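PDB 5GXX: glucanase from Clostridium thermocellum, which probably hydrolyses internal beta-1,4-glucosidic bonds of cellulose, as a family 9 endoglucanase of the cellulosome. Local coordinates for residues D236-Y250 / F268-Y281. The protein carries 1 engineered substitution. Numbering follows the deposited sequence.
Sequences DIEYQWAHCWDDCHY and FAQMHLDWWTPQGY. With CA (calcium ion), chain C.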
loop_
_atom_site.group_PDB
_atom_site.type_symbol
_atom_site.label_atom_id
_atom_site.label_comp_id
_atom_site.label_asym_id
_atom_site.label_seq_id
_atom_site.Cartn_x
_atom_site.Cartn_y
_atom_site.Cartn_z
ATOM N N ASP A 236 22.194 59.135 -3.064
ATOM C CA ASP A 236 22.652 58.603 -1.786
ATOM C C ASP A 236 22.863 57.093 -1.877
ATOM O O ASP A 236 22.107 56.393 -2.555
ATOM C CB ASP A 236 21.612 58.862 -0.696
ATOM C CG ASP A 236 21.424 60.337 -0.370
ATOM O OD1 ASP A 236 22.380 61.134 -0.484
ATOM O OD2 ASP A 236 20.305 60.686 0.057
ATOM N N ILE A 237 23.874 56.605 -1.162
ATOM C CA ILE A 237 24.097 55.170 -0.996
ATOM C C ILE A 237 22.889 54.623 -0.240
ATOM O O ILE A 237 22.369 55.288 0.661
ATOM C CB ILE A 237 25.430 54.898 -0.263
ATOM C CG1 ILE A 237 26.606 55.307 -1.170
ATOM C CG2 ILE A 237 25.557 53.426 0.134
ATOM C CD1 ILE A 237 27.895 55.578 -0.439
ATOM N N GLU A 238 22.425 53.437 -0.621
ATOM C CA GLU A 238 21.251 52.835 0.007
ATOM C C GLU A 238 21.387 52.801 1.533
ATOM O O GLU A 238 22.416 52.371 2.060
ATOM C CB GLU A 238 20.980 51.440 -0.568
ATOM C CG GLU A 238 19.824 50.722 0.147
ATOM C CD GLU A 238 19.442 49.400 -0.494
ATOM O OE1 GLU A 238 20.272 48.835 -1.249
ATOM O OE2 GLU A 238 18.318 48.913 -0.212
ATOM N N TYR A 239 20.359 53.278 2.239
ATOM C CA TYR A 239 20.388 53.265 3.704
ATOM C C TYR A 239 19.154 52.687 4.400
ATOM O O TYR A 239 19.215 52.436 5.605
ATOM C CB TYR A 239 20.656 54.667 4.260
ATOM C CG TYR A 239 19.577 55.682 3.977
ATOM C CD1 TYR A 239 19.512 56.324 2.737
ATOM C CD2 TYR A 239 18.618 55.999 4.933
ATOM C CE1 TYR A 239 18.501 57.238 2.467
ATOM C CE2 TYR A 239 17.610 56.912 4.678
ATOM C CZ TYR A 239 17.573 57.544 3.441
ATOM O OH TYR A 239 16.579 58.454 3.174
ATOM N N GLN A 240 18.072 52.477 3.649
ATOM C CA GLN A 240 16.773 52.063 4.196
ATOM C C GLN A 240 16.640 50.534 4.220
ATOM O O GLN A 240 15.747 49.947 3.594
ATOM C CB GLN A 240 15.636 52.715 3.406
ATOM C CG GLN A 240 15.652 54.232 3.430
ATOM C CD GLN A 240 14.457 54.840 2.731
ATOM O OE1 GLN A 240 13.522 54.145 2.318
ATOM N NE2 GLN A 240 14.484 56.160 2.593
ATOM N N TRP A 241 17.578 49.900 4.914
ATOM C CA TRP A 241 17.541 48.468 5.140
ATOM C C TRP A 241 18.450 48.200 6.344
ATOM O O TRP A 241 18.911 49.150 6.979
ATOM C CB TRP A 241 17.934 47.697 3.862
ATOM C CG TRP A 241 17.446 46.268 3.860
ATOM C CD1 TRP A 241 18.209 45.143 3.968
ATOM C CD2 TRP A 241 16.089 45.819 3.721
ATOM N NE1 TRP A 241 17.420 44.019 3.915
ATOM C CE2 TRP A 241 16.110 44.406 3.794
ATOM C CE3 TRP A 241 14.857 46.467 3.549
ATOM C CZ2 TRP A 241 14.951 43.630 3.673
ATOM C CZ3 TRP A 241 13.694 45.687 3.468
ATOM C CH2 TRP A 241 13.755 44.284 3.535
ATOM N N ALA A 242 18.681 46.929 6.661
ATOM C CA ALA A 242 19.565 46.504 7.738
ATOM C C ALA A 242 20.847 45.874 7.214
ATOM O O ALA A 242 20.839 45.156 6.214
ATOM C CB ALA A 242 18.882 45.480 8.640
ATOM N N HIS A 243 21.924 46.097 7.958
ATOM C CA HIS A 243 23.083 45.218 7.933
ATOM C C HIS A 243 22.595 43.783 8.106
ATOM O O HIS A 243 21.863 43.493 9.045
ATOM C CB HIS A 243 23.963 45.597 9.115
ATOM C CG HIS A 243 25.320 44.974 9.095
ATOM N ND1 HIS A 243 26.375 45.538 8.408
ATOM C CD2 HIS A 243 25.798 43.844 9.670
ATOM C CE1 HIS A 243 27.444 44.774 8.565
ATOM N NE2 HIS A 243 27.127 43.745 9.332
ATOM N N CYS A 244 23.010 42.894 7.206
ATOM C CA CYS A 244 22.585 41.502 7.270
ATOM C C CYS A 244 23.449 40.615 6.381
ATOM O O CYS A 244 24.358 41.098 5.691
ATOM C CB CYS A 244 21.124 41.401 6.816
ATOM S SG CYS A 244 20.848 41.843 5.061
ATOM N N TRP A 245 23.131 39.325 6.379
ATOM C CA TRP A 245 23.889 38.334 5.597
ATOM C C TRP A 245 24.096 38.709 4.132
ATOM O O TRP A 245 25.086 38.283 3.545
ATOM C CB TRP A 245 23.261 36.937 5.683
ATOM C CG TRP A 245 21.854 36.918 5.136
ATOM C CD1 TRP A 245 20.690 37.143 5.827
ATOM C CD2 TRP A 245 21.471 36.732 3.768
ATOM N NE1 TRP A 245 19.611 37.110 4.978
ATOM C CE2 TRP A 245 20.062 36.842 3.710
ATOM C CE3 TRP A 245 22.174 36.470 2.588
ATOM C CZ2 TRP A 245 19.344 36.708 2.516
ATOM C CZ3 TRP A 245 21.461 36.329 1.403
ATOM C CH2 TRP A 245 20.065 36.455 1.376
ATOM N N ASP A 246 23.148 39.427 3.539
ATOM C CA ASP A 246 23.214 39.779 2.123
ATOM C C ASP A 246 24.007 41.054 1.814
ATOM O O ASP A 246 24.481 41.282 0.692
ATOM C CB ASP A 246 21.797 39.945 1.578
ATOM C CG ASP A 246 21.788 40.221 0.093
ATOM O OD1 ASP A 246 22.104 39.293 -0.669
ATOM O OD2 ASP A 246 21.505 41.370 -0.303
ATOM N N ASP A 247 24.110 41.904 2.833
ATOM C CA ASP A 247 24.577 43.266 2.657
ATOM C C ASP A 247 25.129 43.888 3.939
ATOM O O ASP A 247 24.389 44.320 4.831
ATOM C CB ASP A 247 23.451 44.119 2.073
ATOM C CG ASP A 247 23.921 45.480 1.602
ATOM O OD1 ASP A 247 25.106 45.836 1.822
ATOM O OD2 ASP A 247 23.067 46.201 1.041
ATOM N N CYS A 248 26.452 43.940 3.996
ATOM C CA CYS A 248 27.207 44.468 5.119
ATOM C C CYS A 248 27.763 45.866 4.870
ATOM O O CYS A 248 28.608 46.332 5.633
ATOM C CB CYS A 248 28.342 43.499 5.478
ATOM S SG CYS A 248 27.817 41.983 6.293
ATOM N N HIS A 249 27.315 46.573 3.830
ATOM C CA HIS A 249 27.864 47.912 3.589
ATOM C C HIS A 249 27.576 48.885 4.717
ATOM O O HIS A 249 28.383 49.769 4.981
ATOM C CB HIS A 249 27.557 48.551 2.218
ATOM C CG HIS A 249 26.202 49.183 2.098
ATOM N ND1 HIS A 249 25.098 48.467 1.697
ATOM C CD2 HIS A 249 25.791 50.469 2.230
ATOM C CE1 HIS A 249 24.055 49.280 1.617
ATOM N NE2 HIS A 249 24.443 50.497 1.960
ATOM N N TYR A 250 26.434 48.691 5.374
ATOM C CA TYR A 250 26.002 49.544 6.485
ATOM C C TYR A 250 27.078 49.577 7.566
ATOM O O TYR A 250 27.552 50.643 7.965
ATOM C CB TYR A 250 24.656 49.059 7.067
ATOM C CG TYR A 250 23.633 48.866 5.961
ATOM C CD1 TYR A 250 22.899 49.948 5.486
ATOM C CD2 TYR A 250 23.445 47.621 5.356
ATOM C CE1 TYR A 250 21.987 49.796 4.447
ATOM C CE2 TYR A 250 22.543 47.468 4.306
ATOM C CZ TYR A 250 21.830 48.556 3.855
ATOM O OH TYR A 250 20.948 48.430 2.808
ATOM N N PHE A 268 26.637 59.244 6.137
ATOM C CA PHE A 268 25.935 57.992 5.855
ATOM C C PHE A 268 25.450 57.292 7.122
ATOM O O PHE A 268 24.273 56.922 7.184
ATOM C CB PHE A 268 26.765 57.012 5.016
ATOM C CG PHE A 268 26.059 55.695 4.828
ATOM C CD1 PHE A 268 25.169 55.540 3.780
ATOM C CD2 PHE A 268 26.194 54.678 5.767
ATOM C CE1 PHE A 268 24.468 54.345 3.621
ATOM C CE2 PHE A 268 25.503 53.483 5.618
ATOM C CZ PHE A 268 24.629 53.324 4.548
ATOM N N ALA A 269 26.329 57.107 8.107
ATOM C CA ALA A 269 25.994 56.384 9.335
ATOM C C ALA A 269 24.829 57.078 10.031
ATOM O O ALA A 269 23.936 56.396 10.522
ATOM C CB ALA A 269 27.204 56.303 10.268
ATOM N N GLN A 270 24.835 58.411 10.083
ATOM C CA GLN A 270 23.784 59.156 10.775
ATOM C C GLN A 270 22.453 59.110 10.018
ATOM O O GLN A 270 21.390 59.001 10.635
ATOM C CB GLN A 270 24.229 60.592 11.094
ATOM C CG GLN A 270 25.335 60.636 12.129
ATOM C CD GLN A 270 26.025 61.978 12.243
ATOM O OE1 GLN A 270 25.449 63.026 11.929
ATOM N NE2 GLN A 270 27.272 61.956 12.700
ATOM N N MET A 271 22.509 59.141 8.690
ATOM C CA MET A 271 21.300 59.020 7.871
ATOM C C MET A 271 20.659 57.631 8.059
ATOM O O MET A 271 19.446 57.493 8.336
ATOM C CB MET A 271 21.646 59.258 6.394
ATOM C CG MET A 271 20.458 59.157 5.446
ATOM S SD MET A 271 20.948 59.475 3.733
ATOM C CE MET A 271 22.160 60.783 3.924
ATOM N N HIS A 272 21.494 56.602 7.966
ATOM C CA HIS A 272 21.065 55.215 8.116
ATOM C C HIS A 272 20.487 54.963 9.514
ATOM O O HIS A 272 19.357 54.451 9.668
ATOM C CB HIS A 272 22.259 54.285 7.844
ATOM C CG HIS A 272 22.066 52.867 8.299
ATOM N ND1 HIS A 272 21.183 51.993 7.698
ATOM C CD2 HIS A 272 22.638 52.174 9.317
ATOM C CE1 HIS A 272 21.195 50.840 8.349
ATOM N NE2 HIS A 272 22.085 50.913 9.320
ATOM N N LEU A 273 21.239 55.353 10.539
ATOM C CA LEU A 273 20.751 55.115 11.897
ATOM C C LEU A 273 19.530 55.969 12.225
ATOM O O LEU A 273 18.595 55.493 12.880
ATOM C CB LEU A 273 21.847 55.260 12.959
ATOM C CG LEU A 273 22.923 54.179 12.906
ATOM C CD1 LEU A 273 24.120 54.561 13.775
ATOM C CD2 LEU A 273 22.405 52.777 13.216
ATOM N N ASP A 274 19.511 57.214 11.744
ATOM C CA ASP A 274 18.345 58.062 12.000
ATOM C C ASP A 274 17.089 57.402 11.429
ATOM O O ASP A 274 16.033 57.443 12.046
ATOM C CB ASP A 274 18.529 59.451 11.382
ATOM C CG ASP A 274 19.430 60.358 12.217
ATOM O OD1 ASP A 274 19.948 59.930 13.276
ATOM O OD2 ASP A 274 19.561 61.525 11.805
ATOM N N TRP A 275 17.206 56.801 10.249
ATOM C CA TRP A 275 16.075 56.135 9.616
ATOM C C TRP A 275 15.510 55.006 10.464
ATOM O O TRP A 275 14.319 54.740 10.391
ATOM C CB TRP A 275 16.450 55.655 8.209
ATOM C CG TRP A 275 15.341 55.016 7.417
ATOM C CD1 TRP A 275 14.362 55.642 6.700
ATOM C CD2 TRP A 275 15.096 53.611 7.289
ATOM N NE1 TRP A 275 13.502 54.706 6.147
ATOM C CE2 TRP A 275 13.949 53.454 6.482
ATOM C CE3 TRP A 275 15.747 52.470 7.772
ATOM C CZ2 TRP A 275 13.452 52.200 6.135
ATOM C CZ3 TRP A 275 15.258 51.224 7.424
ATOM C CH2 TRP A 275 14.119 51.102 6.610
ATOM N N TRP A 276 16.375 54.363 11.237
ATOM C CA TRP A 276 15.994 53.299 12.150
ATOM C C TRP A 276 15.413 53.790 13.485
ATOM O O TRP A 276 14.745 53.016 14.167
ATOM C CB TRP A 276 17.217 52.417 12.406
ATOM C CG TRP A 276 17.367 51.385 11.343
ATOM C CD1 TRP A 276 18.072 51.486 10.165
ATOM C CD2 TRP A 276 16.754 50.095 11.336
ATOM N NE1 TRP A 276 17.933 50.322 9.436
ATOM C CE2 TRP A 276 17.125 49.454 10.136
ATOM C CE3 TRP A 276 15.950 49.403 12.257
ATOM C CZ2 TRP A 276 16.688 48.160 9.821
ATOM C CZ3 TRP A 276 15.536 48.116 11.953
ATOM C CH2 TRP A 276 15.903 47.506 10.738
ATOM N N THR A 277 15.682 55.037 13.866
ATOM C CA THR A 277 15.260 55.561 15.165
ATOM C C THR A 277 13.810 56.054 15.128
ATOM O O THR A 277 13.288 56.366 14.061
ATOM C CB THR A 277 16.143 56.739 15.627
ATOM O OG1 THR A 277 15.960 57.863 14.750
ATOM C CG2 THR A 277 17.615 56.331 15.738
ATOM N N PRO A 278 13.153 56.163 16.291
ATOM C CA PRO A 278 11.797 56.716 16.331
ATOM C C PRO A 278 11.622 58.087 15.670
ATOM O O PRO A 278 10.565 58.367 15.104
ATOM C CB PRO A 278 11.479 56.765 17.831
ATOM C CG PRO A 278 12.223 55.563 18.355
ATOM C CD PRO A 278 13.546 55.652 17.616
ATOM N N GLN A 279 12.648 58.942 15.686
ATOM C CA GLN A 279 12.503 60.275 15.098
ATOM C C GLN A 279 12.635 60.273 13.568
ATOM O O GLN A 279 12.204 61.230 12.923
ATOM C CB GLN A 279 13.497 61.251 15.732
ATOM C CG GLN A 279 13.208 61.585 17.208
ATOM C CD GLN A 279 11.994 62.443 17.482
ATOM O OE1 GLN A 279 11.507 63.188 16.634
ATOM N NE2 GLN A 279 11.517 62.377 18.724
ATOM N N GLY A 280 13.219 59.213 13.016
ATOM C CA GLY A 280 13.321 59.043 11.579
ATOM C C GLY A 280 14.361 59.966 10.980
ATOM O O GLY A 280 15.133 60.618 11.688
ATOM N N TYR A 281 14.358 60.015 9.653
ATOM C CA TYR A 281 15.304 60.820 8.897
ATOM C C TYR A 281 14.469 61.611 7.908
ATOM O O TYR A 281 14.015 61.068 6.893
ATOM C CB TYR A 281 16.263 59.918 8.123
ATOM C CG TYR A 281 17.195 60.723 7.242
ATOM C CD1 TYR A 281 18.172 61.542 7.805
ATOM C CD2 TYR A 281 17.068 60.681 5.862
ATOM C CE1 TYR A 281 19.004 62.317 7.009
ATOM C CE2 TYR A 281 17.899 61.438 5.051
ATOM C CZ TYR A 281 18.867 62.239 5.632
ATOM O OH TYR A 281 19.680 62.988 4.801
HETATM CA CA CA C . 25.856 41.704 -1.158
HETATM O O HOH W 1 19.529 63.032 1.888
HETATM O O HOH W 2 24.654 39.930 -1.897
#
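His-272 ND1 donates to the backbone O of Tyr-239 over 2.9 Å, on a lone pair in the carbonyl plane and close to the plane of the imidazole, with an N-H...O angle of 167°. One turn further along helix 263-276, Trp-276 NE1 reaches Trp-241 O, also at 2.9 Å, but this donor stands above the carbonyl plane. Two side-chain N-H groups of the helix thus hold the carbonyls on both sides of Gln-240, the centre of an inverse gamma turn. That turn lies on the indole of Trp-275: Gln-240 CA sits 3.5 Å from the centroid of the six-membered ring, a CH-pi contact, and the extended side chain runs over the same face, its amide nearly parallel to the indole. From there Gln-240 NE2 donates to Tyr-239 OH. The Tyr-239 ring is clasped between Gln-240 CG on one face and Met-271 on the other, where CG lies 3.6 Å from the ring centroid and SD adds a Met-aromatic contact. With CG between the backbone N and carbonyl carbon (chi1 65°), Tyr-239 also turns an edge to the Trp-275 face in an offset edge-to-face pair, and Tyr-281 completes the aromatic cluster. Nearer helix 249-260, the edge of Phe-268 meets Glu-238 O, which accepts a 2.8 Å bond from His-249 NE2; the other nitrogen of that imidazole, ND1, donates to Asp-247 OD1. Tyr-250 CD1 lies over a face of His-272. Farther along the loop, away from helix 263-276, Asp-246 O binds calcium, with Ser-195, Gly-196, Asp-199 and Glu-200 among the other ligands. Side-chain N-H groups of His-272, Trp-276 and His-249 thus satisfy the carbonyls of Tyr-239, Trp-241 and Glu-238, consistent with a fixed path for this irregular loop.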